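Local coordinates for protein tungsten formylmethanofuran dehydrogenase subunit E (Syntrophus aciditrophicus, PDB 3D00) that binds zinc through a C-terminal treble-clef finger and belongs to the FmdE family implicated in microbial methanogenesis, its own role being uncertain, at residues G34-L39 / D141-R146; G83-S88 / V100-E105. All blocks are in the same frame, centred on the assembly; numbering follows the deposited sequence. Where two conformers were deposited one is given.

Interaction 1: G34-L39 / D141-R146; sequences GFMVDL and DILELR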
# COMPACT_ATOMS: atom_id res chain seq x y z
N GLY A 34 0.19 15.50 -0.05
CA GLY A 34 -0.30 16.09 -1.30
C GLY A 34 0.57 17.19 -1.89
O GLY A 34 0.74 17.30 -3.13
N PHE A 35 1.06 18.06 -1.01
CA PHE A 35 1.94 19.12 -1.44
C PHE A 35 3.22 18.54 -1.89
O PHE A 35 3.82 19.03 -2.80
CB PHE A 35 2.15 20.14 -0.33
CG PHE A 35 0.97 21.00 -0.10
CD1 PHE A 35 0.56 21.90 -1.07
CD2 PHE A 35 0.29 20.96 1.11
CE1 PHE A 35 -0.52 22.71 -0.86
CE2 PHE A 35 -0.79 21.77 1.33
CZ PHE A 35 -1.21 22.63 0.35
N MSE A 36 3.66 17.49 -1.23
CA MSE A 36 4.92 16.87 -1.60
C MSE A 36 4.89 16.17 -2.95
O MSE A 36 5.78 16.34 -3.78
CB MSE A 36 5.36 15.88 -0.52
CG MSE A 36 5.73 16.57 0.76
SE MSE A 36 5.81 15.29 2.25
CE MSE A 36 7.44 14.51 1.96
N VAL A 37 3.85 15.41 -3.19
CA VAL A 37 3.68 14.70 -4.45
C VAL A 37 3.46 15.69 -5.59
O VAL A 37 4.02 15.51 -6.67
CB VAL A 37 2.51 13.69 -4.38
CG1 VAL A 37 2.15 13.13 -5.79
CG2 VAL A 37 2.86 12.59 -3.41
N ASP A 38 2.68 16.74 -5.33
CA ASP A 38 2.53 17.82 -6.29
C ASP A 38 3.86 18.49 -6.69
O ASP A 38 4.12 18.69 -7.86
CB ASP A 38 1.55 18.87 -5.75
CG ASP A 38 1.39 20.06 -6.65
OD1 ASP A 38 0.57 20.02 -7.59
OD2 ASP A 38 2.08 21.05 -6.39
N LEU A 39 4.70 18.86 -5.71
CA LEU A 39 6.01 19.46 -6.02
C LEU A 39 6.92 18.46 -6.78
O LEU A 39 7.63 18.84 -7.73
CB LEU A 39 6.68 19.92 -4.71
CG LEU A 39 8.09 20.56 -4.76
CD1 LEU A 39 8.00 21.76 -5.63
CD2 LEU A 39 8.67 20.92 -3.36
N ASP A 141 5.86 25.59 1.13
CA ASP A 141 6.95 26.38 1.76
C ASP A 141 7.78 25.62 2.82
O ASP A 141 8.93 25.97 3.10
CB ASP A 141 6.40 27.69 2.38
CG ASP A 141 5.63 28.57 1.37
OD1 ASP A 141 5.71 28.34 0.15
OD2 ASP A 141 4.92 29.51 1.80
N ILE A 142 7.21 24.58 3.39
CA ILE A 142 7.92 23.76 4.37
C ILE A 142 8.64 22.56 3.76
O ILE A 142 9.20 21.73 4.47
CB ILE A 142 6.96 23.31 5.46
CG1 ILE A 142 5.75 22.58 4.86
CG2 ILE A 142 6.52 24.54 6.27
CD1 ILE A 142 5.00 21.69 5.86
N LEU A 143 8.68 22.51 2.43
CA LEU A 143 9.27 21.38 1.71
C LEU A 143 10.65 21.69 1.10
O LEU A 143 10.94 22.83 0.78
CB LEU A 143 8.27 20.94 0.63
CG LEU A 143 6.88 20.58 1.16
CD1 LEU A 143 6.01 20.14 -0.00
CD2 LEU A 143 6.97 19.51 2.20
N GLU A 144 11.50 20.68 1.00
CA GLU A 144 12.75 20.77 0.24
C GLU A 144 12.81 19.63 -0.78
O GLU A 144 12.27 18.57 -0.57
CB GLU A 144 13.99 20.74 1.14
CG GLU A 144 15.32 21.24 0.48
CD GLU A 144 15.16 22.54 -0.38
OE1 GLU A 144 14.80 22.47 -1.60
OE2 GLU A 144 15.39 23.66 0.16
N LEU A 145 13.54 19.86 -1.85
CA LEU A 145 13.61 18.97 -3.00
C LEU A 145 15.07 18.64 -3.24
O LEU A 145 15.93 19.51 -3.07
CB LEU A 145 13.12 19.74 -4.21
CG LEU A 145 11.93 19.48 -5.10
CD1 LEU A 145 11.99 20.63 -6.14
CD2 LEU A 145 12.03 18.15 -5.76
N ARG A 146 15.37 17.44 -3.69
CA ARG A 146 16.73 17.12 -4.06
C ARG A 146 16.71 16.13 -5.19
O ARG A 146 15.94 15.20 -5.14
CB ARG A 146 17.45 16.51 -2.87
CG ARG A 146 18.67 15.73 -3.24
CD ARG A 146 19.63 15.64 -2.09
NE ARG A 146 19.09 14.83 -1.01
CZ ARG A 146 18.89 15.24 0.26
NH1 ARG A 146 19.18 16.49 0.66
NH2 ARG A 146 18.41 14.37 1.13
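Met36 and Leu143 are nearest across the contact, CA to CA 7.1 Å, where helix 34-39 runs over strand 143-146 with the two axes 9.7 Å apart and inclined at 33°, their N-to-C directions roughly alike. The side chains meet through carbon atoms. Leu143 points toward the helix and meets both Phe35 and Met36. CG of Leu143 lies beside its own backbone N and anti to the carbonyl carbon (chi1 -56°). Leu143 CD2 lies 3.5 Å from Met36 CG, a tight approach, and the two side chains cross at about a right angle. Met36 is a selenomethionine. Leu143 CD1 sits 3.7 Å from the backbone Phe35 O and 3.9 Å from Phe35 CB. The Phe35 ring itself leads away from the strand. This is helix-on-sheet packing of the alpha+beta core of the FmdE family: helix 28-42 lies against a mixed sheet, here at strand 143-149, an edge strand of the sheet within this chain. One turn on, Leu39 and Leu145 meet tip to tip, with Leu39 CD2 4.0 Å from Leu145 CG. The same methyl, Leu39 CD2, reaches Leu143 CB at 4.0 Å, so it bridges two strand residues that point to the same face. An alanine in place of Leu39 would probably open a gap beside Leu143 and leave the Leu145 tip without its helix partner. Leu145 also touches Val98 on strand 96-102 and Asn43.

Interaction 2: G83-S88 / V100-E105; sequences GLFAVS and VFLDVE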
# COMPACT_ATOMS: atom_id res chain seq x y z
N GLY A 83 10.90 5.45 8.56
CA GLY A 83 10.45 6.51 9.47
C GLY A 83 10.76 7.92 9.04
O GLY A 83 10.66 8.84 9.84
N LEU A 84 11.11 8.09 7.77
CA LEU A 84 11.48 9.38 7.20
C LEU A 84 10.30 9.87 6.35
O LEU A 84 9.79 9.17 5.51
CB LEU A 84 12.74 9.26 6.35
CG LEU A 84 13.99 8.87 7.12
CD1 LEU A 84 15.14 8.62 6.16
CD2 LEU A 84 14.38 9.94 8.16
N PHE A 85 9.86 11.09 6.63
CA PHE A 85 8.73 11.71 5.94
C PHE A 85 9.25 12.28 4.62
O PHE A 85 9.49 13.47 4.50
CB PHE A 85 8.04 12.77 6.81
CG PHE A 85 6.60 12.98 6.48
CD1 PHE A 85 5.66 12.02 6.82
CD2 PHE A 85 6.17 14.11 5.82
CE1 PHE A 85 4.32 12.18 6.50
CE2 PHE A 85 4.81 14.28 5.49
CZ PHE A 85 3.91 13.32 5.83
N ALA A 86 9.41 11.40 3.66
CA ALA A 86 9.97 11.73 2.36
C ALA A 86 9.38 10.81 1.29
O ALA A 86 9.01 9.66 1.54
CB ALA A 86 11.47 11.58 2.42
N VAL A 87 9.24 11.35 0.08
CA VAL A 87 8.81 10.57 -1.07
C VAL A 87 9.75 10.93 -2.21
O VAL A 87 10.17 12.07 -2.30
CB VAL A 87 7.32 10.92 -1.48
CG1 VAL A 87 7.14 12.47 -1.62
CG2 VAL A 87 6.91 10.20 -2.80
N SER A 88 10.09 9.94 -3.03
CA SER A 88 10.73 10.21 -4.30
C SER A 88 9.88 9.65 -5.42
O SER A 88 9.21 8.59 -5.26
CB SER A 88 12.14 9.62 -4.36
OG SER A 88 12.09 8.21 -4.37
N VAL A 100 11.48 14.53 -2.12
CA VAL A 100 10.87 15.64 -1.43
C VAL A 100 10.68 15.25 0.01
O VAL A 100 10.23 14.16 0.32
CB VAL A 100 9.49 16.06 -2.02
CG1 VAL A 100 8.98 17.30 -1.29
CG2 VAL A 100 9.59 16.30 -3.50
N PHE A 101 11.03 16.18 0.88
CA PHE A 101 10.93 15.99 2.28
C PHE A 101 10.64 17.32 3.00
O PHE A 101 10.68 18.40 2.39
CB PHE A 101 12.23 15.34 2.79
CG PHE A 101 13.50 16.13 2.53
CD1 PHE A 101 14.11 16.11 1.31
CD2 PHE A 101 14.09 16.86 3.54
CE1 PHE A 101 15.29 16.81 1.09
CE2 PHE A 101 15.27 17.56 3.34
CZ PHE A 101 15.87 17.53 2.11
N LEU A 102 10.35 17.22 4.29
CA LEU A 102 10.07 18.40 5.11
C LEU A 102 11.37 19.03 5.63
O LEU A 102 12.29 18.35 6.06
CB LEU A 102 9.13 18.04 6.26
CG LEU A 102 7.62 18.21 6.00
CD1 LEU A 102 7.32 17.55 4.70
CD2 LEU A 102 6.76 17.63 7.15
N ASP A 103 11.40 20.36 5.56
CA ASP A 103 12.53 21.17 5.96
C ASP A 103 12.09 21.93 7.22
O ASP A 103 11.37 22.93 7.14
CB ASP A 103 12.86 22.13 4.80
CG ASP A 103 14.27 22.71 4.85
OD1 ASP A 103 15.24 21.96 5.11
OD2 ASP A 103 14.41 23.93 4.57
N VAL A 104 12.47 21.42 8.39
CA VAL A 104 12.11 22.06 9.68
C VAL A 104 12.69 23.47 9.81
O VAL A 104 12.06 24.33 10.46
CB VAL A 104 12.45 21.17 10.90
CG1 VAL A 104 12.04 21.86 12.22
CG2 VAL A 104 11.75 19.81 10.76
N GLU A 105 13.82 23.73 9.13
CA GLU A 105 14.36 25.11 9.00
C GLU A 105 13.31 26.10 8.47
O GLU A 105 13.32 27.29 8.85
CB GLU A 105 15.63 25.16 8.11
CG GLU A 105 16.58 23.90 8.18
CD GLU A 105 18.06 24.19 7.80
OE1 GLU A 105 18.34 25.20 7.09
OE2 GLU A 105 18.96 23.41 8.22
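The Val100 N to Val87 O hydrogen bond is the shortest polar link of this contact, 2.8 Å long and nearly straight at 170°. Its mate runs the other way, from Val87 N to Val100 O at 3.0 Å. Together they make Val87 and Val100 an antiparallel hydrogen-bonded pair. Val100 O has a second, weaker approach: Ala86 CA lies 3.2 Å from it in a CA-H...O contact. The two hydrogen bonds tie the strands together at this pair.

On one face of the sheet Ala86 CB meets Phe101 CB at 3.9 Å. The Phe101 ring leads away from Ala86. Its CG stands between the backbone N and the carbonyl carbon (chi1 60°), a crowded position. On the other face Val87 CG1 and Val100 CB are more loosely packed, 4.3 Å apart.

Phe85 is the centre of an inverse gamma turn. The Phe85 ring meets Leu102 by its edge: Leu102 CD1 lies in the ring plane, 3.8 Å from Phe85 CD2. Leu102 CD2 lies as close to the same ring carbon but stands off the plane. Leu102 N is buried and has no hydrogen-bond partner in the model.

The contact belongs to the beta hairpin of strands 86-91 and 96-102. The second subunit also comes close: Leu84 packs on Ala172 of that subunit, and Phe101 packs on Glu171 of that subunit. Within the chain, strands 50-54 and 143-149 flank the hairpin in the sheet. Helix 28-42 packs on Phe85, Val100 and Leu102, and helix 111-117 reaches Phe85 and Leu102 through Phe117.

Interactions 1 and 2 share one sheet, since strands 143-149 and 96-102 are neighbours in it. Their centres lie about 8 Å apart. Along the chain, interaction 2 is nested inside the loop that interaction 1 closes. Two probable backbone hydrogen bonds join them: Glu144 N to Phe101 O and Ile142 O to Asp103 N, each 2.8 Å. The Leu143 and Leu102 side chains also pack together. Met36 of helix 28-42 links both contacts, its CE reaching Val100 O at 3.3 Å. Both lie in the FmdE core, away from the zinc held by Cys166, Cys169, Cys181 and Cys184.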